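Local coordinates for protein beta-lactamase Mb2281c (Mycobacterium bovis, PDB 3I7J) that probably acts as a serine hydrolase of the beta-lactamase and penicillin-binding-protein family, cleaving beta-lactam or related substrates, though its natural substrate is not established, at residues F224-V236 with V246-W260. Numbering follows the deposited sequence.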
loop_
_atom_site.group_PDB
_atom_site.type_symbol
_atom_site.label_atom_id
_atom_site.label_comp_id
_atom_site.label_asym_id
_atom_site.label_seq_id
_atom_site.Cartn_x
_atom_site.Cartn_y
_atom_site.Cartn_z
ATOM N N PHE A 224 1.536 8.655 -1.894
ATOM C CA PHE A 224 1.781 7.439 -1.117
ATOM C C PHE A 224 0.922 6.300 -1.669
ATOM O O PHE A 224 -0.044 6.547 -2.389
ATOM C CB PHE A 224 1.458 7.686 0.369
ATOM C CG PHE A 224 0.003 7.987 0.640
ATOM C CD1 PHE A 224 -0.912 6.954 0.849
ATOM C CD2 PHE A 224 -0.454 9.304 0.670
ATOM C CE1 PHE A 224 -2.260 7.231 1.086
ATOM C CE2 PHE A 224 -1.800 9.597 0.904
ATOM C CZ PHE A 224 -2.704 8.557 1.114
ATOM N N GLY A 225 1.279 5.063 -1.330
ATOM C CA GLY A 225 0.538 3.913 -1.812
ATOM C C GLY A 225 1.405 2.668 -1.818
ATOM O O GLY A 225 2.129 2.411 -0.857
ATOM N N HIS A 226 1.359 1.898 -2.900
ATOM C CA HIS A 226 2.149 0.677 -2.962
ATOM C C HIS A 226 1.955 -0.004 -4.309
ATOM O O HIS A 226 0.925 0.176 -4.957
ATOM C CB HIS A 226 1.676 -0.277 -1.854
ATOM C CG HIS A 226 2.781 -0.923 -1.073
ATOM N ND1 HIS A 226 3.623 -1.865 -1.618
ATOM C CD2 HIS A 226 3.152 -0.793 0.224
ATOM C CE1 HIS A 226 4.465 -2.291 -0.692
ATOM N NE2 HIS A 226 4.201 -1.656 0.435
ATOM N N PHE A 227 2.953 -0.767 -4.750
ATOM C CA PHE A 227 2.795 -1.532 -5.984
ATOM C C PHE A 227 3.131 -2.958 -5.588
ATOM O O PHE A 227 3.625 -3.192 -4.483
ATOM C CB PHE A 227 3.692 -1.018 -7.130
ATOM C CG PHE A 227 5.122 -1.477 -7.070
ATOM C CD1 PHE A 227 6.037 -0.843 -6.237
ATOM C CD2 PHE A 227 5.561 -2.525 -7.879
ATOM C CE1 PHE A 227 7.374 -1.241 -6.208
ATOM C CE2 PHE A 227 6.894 -2.933 -7.862
ATOM C CZ PHE A 227 7.804 -2.289 -7.022
ATOM N N GLY A 228 2.819 -3.910 -6.454
ATOM C CA GLY A 228 3.094 -5.303 -6.144
ATOM C C GLY A 228 3.743 -6.008 -7.313
ATOM O O GLY A 228 3.619 -5.559 -8.454
ATOM N N GLN A 229 4.433 -7.108 -7.033
ATOM C CA GLN A 229 5.118 -7.874 -8.068
ATOM C C GLN A 229 4.145 -8.590 -8.997
ATOM O O GLN A 229 4.559 -9.167 -10.004
ATOM C CB GLN A 229 6.066 -8.902 -7.436
ATOM C CG GLN A 229 7.259 -8.304 -6.683
ATOM C CD GLN A 229 8.207 -7.529 -7.589
ATOM O OE1 GLN A 229 8.638 -8.032 -8.631
ATOM N NE2 GLN A 229 8.547 -6.309 -7.189
ATOM N N SER A 230 2.861 -8.565 -8.658
ATOM C CA SER A 230 1.846 -9.202 -9.495
ATOM C C SER A 230 1.416 -8.252 -10.604
ATOM O O SER A 230 0.505 -8.555 -11.371
ATOM C CB SER A 230 0.626 -9.594 -8.661
ATOM O OG SER A 230 0.899 -10.744 -7.883
ATOM N N GLY A 231 2.074 -7.097 -10.674
ATOM C CA GLY A 231 1.757 -6.119 -11.699
ATOM C C GLY A 231 0.563 -5.230 -11.411
ATOM O O GLY A 231 -0.240 -4.949 -12.302
ATOM N N GLY A 232 0.442 -4.785 -10.162
ATOM C CA GLY A 232 -0.655 -3.912 -9.783
ATOM C C GLY A 232 -0.129 -2.829 -8.858
ATOM O O GLY A 232 0.946 -2.982 -8.284
ATOM N N PHE A 233 -0.860 -1.730 -8.713
ATOM C CA PHE A 233 -0.409 -0.672 -7.833
ATOM C C PHE A 233 -1.518 0.304 -7.459
ATOM O O PHE A 233 -2.595 0.326 -8.064
ATOM C CB PHE A 233 0.760 0.110 -8.466
ATOM C CG PHE A 233 0.358 1.034 -9.602
ATOM C CD1 PHE A 233 -0.354 2.211 -9.361
ATOM C CD2 PHE A 233 0.725 0.737 -10.911
ATOM C CE1 PHE A 233 -0.690 3.078 -10.414
ATOM C CE2 PHE A 233 0.394 1.594 -11.966
ATOM C CZ PHE A 233 -0.314 2.765 -11.719
ATOM N N ILE A 234 -1.243 1.111 -6.445
ATOM C CA ILE A 234 -2.182 2.118 -6.016
ATOM C C ILE A 234 -1.416 3.298 -5.448
ATOM O O ILE A 234 -0.502 3.133 -4.643
ATOM C CB ILE A 234 -3.162 1.586 -4.935
ATOM C CG1 ILE A 234 -4.052 2.736 -4.436
ATOM C CG2 ILE A 234 -2.393 0.983 -3.750
ATOM C CD1 ILE A 234 -5.170 2.282 -3.485
ATOM N N TRP A 235 -1.751 4.488 -5.921
ATOM C CA TRP A 235 -1.145 5.683 -5.380
ATOM C C TRP A 235 -2.239 6.703 -5.171
ATOM O O TRP A 235 -3.257 6.710 -5.870
ATOM C CB TRP A 235 0.005 6.236 -6.254
ATOM C CG TRP A 235 -0.295 6.633 -7.682
ATOM C CD1 TRP A 235 0.209 6.044 -8.809
ATOM C CD2 TRP A 235 -1.050 7.766 -8.131
ATOM N NE1 TRP A 235 -0.175 6.744 -9.926
ATOM C CE2 TRP A 235 -0.948 7.807 -9.540
ATOM C CE3 TRP A 235 -1.797 8.758 -7.481
ATOM C CZ2 TRP A 235 -1.570 8.803 -10.314
ATOM C CZ3 TRP A 235 -2.415 9.745 -8.247
ATOM C CH2 TRP A 235 -2.295 9.760 -9.647
ATOM N N VAL A 236 -2.026 7.533 -4.161
ATOM C CA VAL A 236 -2.955 8.579 -3.772
ATOM C C VAL A 236 -2.089 9.818 -3.696
ATOM O O VAL A 236 -1.077 9.820 -3.003
ATOM C CB VAL A 236 -3.540 8.289 -2.372
ATOM C CG1 VAL A 236 -4.600 9.318 -2.013
ATOM C CG2 VAL A 236 -4.113 6.878 -2.337
ATOM N N VAL A 246 -4.359 0.488 -10.506
ATOM C CA VAL A 246 -4.116 -0.305 -11.708
ATOM C C VAL A 246 -3.788 -1.745 -11.333
ATOM O O VAL A 246 -2.873 -2.000 -10.549
ATOM C CB VAL A 246 -2.945 0.242 -12.581
ATOM C CG1 VAL A 246 -2.646 -0.746 -13.709
ATOM C CG2 VAL A 246 -3.313 1.594 -13.190
ATOM N N LEU A 247 -4.548 -2.678 -11.897
ATOM C CA LEU A 247 -4.341 -4.105 -11.662
ATOM C C LEU A 247 -4.250 -4.826 -13.004
ATOM O O LEU A 247 -5.126 -4.669 -13.862
ATOM C CB LEU A 247 -5.496 -4.695 -10.843
ATOM C CG LEU A 247 -5.729 -4.155 -9.425
ATOM C CD1 LEU A 247 -6.920 -4.883 -8.808
ATOM C CD2 LEU A 247 -4.482 -4.342 -8.566
ATOM N N THR A 248 -3.179 -5.597 -13.184
ATOM C CA THR A 248 -2.961 -6.358 -14.411
ATOM C C THR A 248 -2.634 -7.809 -14.083
ATOM O O THR A 248 -2.285 -8.149 -12.946
ATOM C CB THR A 248 -1.786 -5.813 -15.249
ATOM O OG1 THR A 248 -0.543 -6.312 -14.729
ATOM C CG2 THR A 248 -1.771 -4.293 -15.228
ATOM N N ALA A 249 -2.751 -8.657 -15.100
ATOM C CA ALA A 249 -2.481 -10.081 -14.970
ATOM C C ALA A 249 -1.073 -10.438 -15.444
ATOM O O ALA A 249 -0.844 -11.525 -15.973
ATOM C CB ALA A 249 -3.517 -10.876 -15.760
ATOM N N ARG A 250 -0.134 -9.516 -15.270
ATOM C CA ARG A 250 1.250 -9.766 -15.656
ATOM C C ARG A 250 2.177 -9.291 -14.545
ATOM O O ARG A 250 2.102 -8.141 -14.112
ATOM C CB ARG A 250 1.604 -9.041 -16.955
ATOM C CG ARG A 250 2.988 -9.408 -17.478
ATOM C CD ARG A 250 3.331 -8.697 -18.782
ATOM N NE ARG A 250 4.671 -9.052 -19.234
ATOM C CZ ARG A 250 5.272 -8.525 -20.296
ATOM N NH1 ARG A 250 4.655 -7.611 -21.032
ATOM N NH2 ARG A 250 6.497 -8.913 -20.621
ATOM N N ASP A 251 3.050 -10.181 -14.087
ATOM C CA ASP A 251 3.978 -9.842 -13.023
ATOM C C ASP A 251 4.853 -8.653 -13.400
ATOM O O ASP A 251 5.179 -8.459 -14.569
ATOM C CB ASP A 251 4.861 -11.046 -12.673
ATOM C CG ASP A 251 4.074 -12.198 -12.076
ATOM O OD1 ASP A 251 3.022 -11.952 -11.447
ATOM O OD2 ASP A 251 4.509 -13.360 -12.222
ATOM N N PHE A 252 5.214 -7.859 -12.396
ATOM C CA PHE A 252 6.055 -6.678 -12.573
ATOM C C PHE A 252 7.329 -7.025 -13.333
ATOM O O PHE A 252 7.901 -8.092 -13.127
ATOM C CB PHE A 252 6.433 -6.115 -11.207
ATOM C CG PHE A 252 7.301 -4.897 -11.273
ATOM C CD1 PHE A 252 6.763 -3.668 -11.613
ATOM C CD2 PHE A 252 8.656 -4.972 -10.990
ATOM C CE1 PHE A 252 7.567 -2.527 -11.666
ATOM C CE2 PHE A 252 9.468 -3.833 -11.041
ATOM C CZ PHE A 252 8.920 -2.616 -11.378
ATOM N N GLY A 253 7.779 -6.117 -14.194
ATOM C CA GLY A 253 8.991 -6.348 -14.967
ATOM C C GLY A 253 9.395 -5.090 -15.724
ATOM O O GLY A 253 8.837 -4.019 -15.482
ATOM N N ASP A 254 10.352 -5.204 -16.638
ATOM C CA ASP A 254 10.794 -4.042 -17.401
ATOM C C ASP A 254 9.687 -3.427 -18.257
ATOM O O ASP A 254 9.712 -2.225 -18.537
ATOM C CB ASP A 254 11.985 -4.397 -18.304
ATOM C CG ASP A 254 13.209 -4.853 -17.517
ATOM O OD1 ASP A 254 13.495 -4.266 -16.448
ATOM O OD2 ASP A 254 13.892 -5.791 -17.981
ATOM N N TRP A 255 8.721 -4.241 -18.671
ATOM C CA TRP A 255 7.620 -3.746 -19.497
ATOM C C TRP A 255 6.852 -2.600 -18.836
ATOM O O TRP A 255 6.325 -1.719 -19.518
ATOM C CB TRP A 255 6.628 -4.878 -19.831
ATOM C CG TRP A 255 5.874 -5.397 -18.636
ATOM C CD1 TRP A 255 6.282 -6.369 -17.762
ATOM C CD2 TRP A 255 4.616 -4.917 -18.143
ATOM N NE1 TRP A 255 5.356 -6.519 -16.755
ATOM C CE2 TRP A 255 4.327 -5.639 -16.962
ATOM C CE3 TRP A 255 3.705 -3.945 -18.582
ATOM C CZ2 TRP A 255 3.169 -5.417 -16.212
ATOM C CZ3 TRP A 255 2.548 -3.725 -17.832
ATOM C CH2 TRP A 255 2.295 -4.460 -16.659
ATOM N N ALA A 256 6.797 -2.603 -17.510
ATOM C CA ALA A 256 6.048 -1.577 -16.789
ATOM C C ALA A 256 6.839 -0.323 -16.446
ATOM O O ALA A 256 6.254 0.734 -16.188
ATOM C CB ALA A 256 5.462 -2.175 -15.519
ATOM N N LEU A 257 8.164 -0.445 -16.449
ATOM C CA LEU A 257 9.051 0.665 -16.101
ATOM C C LEU A 257 8.706 2.026 -16.714
ATOM O O LEU A 257 8.839 3.053 -16.048
ATOM C CB LEU A 257 10.505 0.289 -16.420
ATOM C CG LEU A 257 11.067 -0.916 -15.640
ATOM C CD1 LEU A 257 12.565 -1.061 -15.925
ATOM C CD2 LEU A 257 10.847 -0.712 -14.144
ATOM N N ASP A 258 8.262 2.054 -17.965
ATOM C CA ASP A 258 7.905 3.331 -18.573
ATOM C C ASP A 258 6.394 3.546 -18.628
ATOM O O ASP A 258 5.912 4.678 -18.526
ATOM C CB ASP A 258 8.498 3.446 -19.978
ATOM C CG ASP A 258 10.014 3.563 -19.958
ATOM O OD1 ASP A 258 10.543 4.367 -19.163
ATOM O OD2 ASP A 258 10.683 2.857 -20.736
ATOM N N LEU A 259 5.646 2.459 -18.772
ATOM C CA LEU A 259 4.193 2.554 -18.848
ATOM C C LEU A 259 3.536 3.062 -17.572
ATOM O O LEU A 259 2.647 3.921 -17.620
ATOM C CB LEU A 259 3.585 1.199 -19.219
ATOM C CG LEU A 259 3.976 0.601 -20.570
ATOM C CD1 LEU A 259 3.186 -0.681 -20.799
ATOM C CD2 LEU A 259 3.688 1.599 -21.686
ATOM N N TRP A 260 3.955 2.542 -16.426
ATOM C CA TRP A 260 3.345 2.977 -15.176
ATOM C C TRP A 260 3.468 4.476 -14.944
ATOM O O TRP A 260 2.487 5.136 -14.638
ATOM C CB TRP A 260 3.917 2.162 -14.012
ATOM C CG TRP A 260 3.322 0.774 -13.964
ATOM C CD1 TRP A 260 2.514 0.191 -14.905
ATOM C CD2 TRP A 260 3.459 -0.182 -12.908
ATOM N NE1 TRP A 260 2.137 -1.066 -14.492
ATOM C CE2 TRP A 260 2.698 -1.318 -13.268
ATOM C CE3 TRP A 260 4.143 -0.187 -11.689
ATOM C CZ2 TRP A 260 2.609 -2.448 -12.449
ATOM C CZ3 TRP A 260 4.056 -1.312 -10.873
ATOM C CH2 TRP A 260 3.291 -2.423 -11.256
HETATM O O HOH W 1 1.424 -13.233 -9.782
HETATM O O HOH W 2 0.489 -10.957 -12.217
#
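In the antiparallel sheet of this beta-lactamase-family domain, strand 232-236 pairs with strand 246-248, and the chain that follows runs past the 229-231 turn before entering helix 256-271, which packs on the sheet. Phe233 and Val246 form an antiparallel hydrogen-bonded pair, Phe233 N giving its hydrogen to Val246 O at 2.7 Å and Val246 N returning a nearly straight bond to Phe233 O. The neighbouring pair, Gly232 with Leu247, is non-hydrogen-bonded. At the strand end Gly231 O takes the hydroxyl of Thr248 on an in-plane lone pair (OG1 to O 2.8 Å) and, weakly, Thr248 N. With chi1 at 82°, the Thr248 hydroxyl sits between backbone N and carbonyl carbon, where it also accepts from Arg250 N in an ST turn. Gly231, whose positive phi (82°) lets the chain turn, brings its CA within 3.2 Å of Arg250 O in a CA-H...O contact. Further along, Phe252 N reaches Gln229 O at 2.8 Å from above the carbonyl plane, and two waters link Asp251 OD1 to Ser230, one through OG and the other through the carbonyl O.

Between the sheet and helix 256-271, Phe227, Phe233, Phe252 and Trp260 form an aromatic cluster. Phe233 presents its CD2 edge to the Trp260 indole face, 3.5 Å from Trp260 CD2, an edge-to-face pair with the five-membered ring, planes 64° apart; Val246 CB covers one face of the same phenyl. The opposite indole face carries Ala256 CB. Phe227 puts CE2 over the centre of the Phe252 ring, 3.8 Å from Phe252 CD1, while its CD2 meets the indole edge at Trp260 CZ3. Trp214 meets the Phe227 ring and Trp10 the Trp260 ring, extending the cluster. Through Trp260 the C-terminal helix packs on the antiparallel sheet, as in the alpha/beta fold of serine beta-lactamases and penicillin-binding proteins.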